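Eukaryotic peptide chain release factor GTP-binding subunit (Schizosaccharomyces pombe, PDB 1R5B) is the GTP-binding subunit (eRF3) of the eukaryotic translation release factor, related in its GTP-binding domain to elongation factor Tu. Local coordinates at residues 56-61 / 231-236. Sequence-based numbering, arbitrary orientation.
Sequences KSTLGG and VSAYTG
The methyl of A233 points at the helical turn of T58 and L59 and meets both residues. Its CB lies 3.8 Å from L59 CA and 3.6 Å from T58 OG1, so the methyl meets the helix backbone as well as the threonine hydroxyl. T58 OG1 is also 3.9 Å from A233 O, a distance of packing, not a bond. L59 also reaches the same methyl with its side chain, CD1 lying 3.9 Å from A233 CB. With CG anti to the backbone N (chi1 -174°), the leucine carries this branch on toward V231, where L59 CD1 comes within 4.4 Å of V231 CG2, a loose apolar contact. Only van der Waals contact joins 56-61 to 231-236. In the P-loop GTPase domain, of the elongation factor Tu type, this packs the first helix after strand 42-50 against the loop that leaves edge strand 226-230. K56 and S57, at the start of the helix, fit a Walker A pattern; the S232-A233 sequence is consistent with the SA-containing fifth guanine-nucleotide motif of such GTPases, which in relatives borders the guanine base. Strand 184-189 contributes to both partners: V187 touches L59 and V231, while N189 touches V231 and A233. V151 of the neighbouring strand 147-153 adds a further apolar contact to L59. V231 is backbone hydrogen-bonded to I188. Within the turn that carries A233, S232 OG hydrogen-bonds D192 OD1 and receives a weak but nearly straight bond from T235 N (3.5 Å, 171°).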
# COMPACT_ATOMS: atom_id res chain seq x y z
N LYS A 56 -20.69 -2.11 -13.04
CA LYS A 56 -19.86 -1.83 -11.87
C LYS A 56 -20.37 -2.59 -10.64
O LYS A 56 -19.60 -2.91 -9.73
CB LYS A 56 -19.81 -0.33 -11.56
CG LYS A 56 -21.09 0.24 -10.98
CD LYS A 56 -20.98 1.72 -10.73
CE LYS A 56 -22.36 2.34 -10.53
NZ LYS A 56 -22.27 3.71 -9.95
N SER A 57 -21.68 -2.85 -10.63
CA SER A 57 -22.32 -3.51 -9.50
C SER A 57 -22.13 -5.02 -9.61
O SER A 57 -21.95 -5.68 -8.59
CB SER A 57 -23.82 -3.15 -9.45
OG SER A 57 -24.09 -1.86 -10.02
N THR A 58 -22.15 -5.58 -10.82
CA THR A 58 -21.86 -7.02 -10.98
C THR A 58 -20.35 -7.36 -10.88
O THR A 58 -20.00 -8.52 -10.67
CB THR A 58 -22.54 -7.64 -12.27
OG1 THR A 58 -21.62 -8.49 -12.97
CG2 THR A 58 -22.94 -6.58 -13.29
N LEU A 59 -19.48 -6.36 -11.02
CA LEU A 59 -18.05 -6.52 -10.80
C LEU A 59 -17.74 -6.63 -9.30
O LEU A 59 -16.98 -7.50 -8.89
CB LEU A 59 -17.28 -5.34 -11.39
CG LEU A 59 -15.75 -5.43 -11.36
CD1 LEU A 59 -15.24 -6.61 -12.18
CD2 LEU A 59 -15.15 -4.15 -11.87
N GLY A 60 -18.33 -5.76 -8.50
CA GLY A 60 -18.11 -5.77 -7.07
C GLY A 60 -18.64 -7.03 -6.43
O GLY A 60 -18.03 -7.61 -5.53
N GLY A 61 -19.79 -7.48 -6.92
CA GLY A 61 -20.39 -8.71 -6.44
C GLY A 61 -19.55 -9.91 -6.80
O GLY A 61 -19.38 -10.82 -5.99
N VAL A 231 -11.72 -7.08 -18.62
CA VAL A 231 -12.35 -8.09 -17.79
C VAL A 231 -13.72 -8.47 -18.34
O VAL A 231 -14.26 -7.82 -19.25
CB VAL A 231 -12.55 -7.61 -16.34
CG1 VAL A 231 -11.28 -7.00 -15.76
CG2 VAL A 231 -13.68 -6.60 -16.26
N SER A 232 -14.27 -9.53 -17.77
CA SER A 232 -15.68 -9.84 -17.90
C SER A 232 -16.20 -10.22 -16.52
O SER A 232 -15.83 -11.26 -15.97
CB SER A 232 -15.90 -10.98 -18.89
OG SER A 232 -17.22 -11.48 -18.76
N ALA A 233 -17.06 -9.37 -15.98
CA ALA A 233 -17.58 -9.51 -14.63
C ALA A 233 -18.59 -10.64 -14.55
O ALA A 233 -18.81 -11.21 -13.47
CB ALA A 233 -18.21 -8.19 -14.17
N TYR A 234 -19.21 -10.96 -15.68
CA TYR A 234 -20.19 -12.03 -15.74
C TYR A 234 -19.46 -13.35 -15.51
O TYR A 234 -19.79 -14.08 -14.58
CB TYR A 234 -20.94 -12.03 -17.08
CG TYR A 234 -22.07 -13.05 -17.16
CD1 TYR A 234 -23.23 -12.89 -16.41
CD2 TYR A 234 -21.95 -14.18 -17.97
CE1 TYR A 234 -24.25 -13.83 -16.47
CE2 TYR A 234 -22.98 -15.13 -18.04
CZ TYR A 234 -24.13 -14.94 -17.28
OH TYR A 234 -25.15 -15.87 -17.34
N THR A 235 -18.45 -13.63 -16.33
CA THR A 235 -17.71 -14.90 -16.24
C THR A 235 -16.58 -14.87 -15.22
O THR A 235 -15.98 -15.91 -14.94
CB THR A 235 -17.10 -15.28 -17.60
OG1 THR A 235 -16.09 -14.32 -17.96
CG2 THR A 235 -18.14 -15.20 -18.73
N GLY A 236 -16.28 -13.70 -14.68
CA GLY A 236 -15.13 -13.53 -13.81
C GLY A 236 -13.77 -13.64 -14.48
O GLY A 236 -12.74 -13.73 -13.81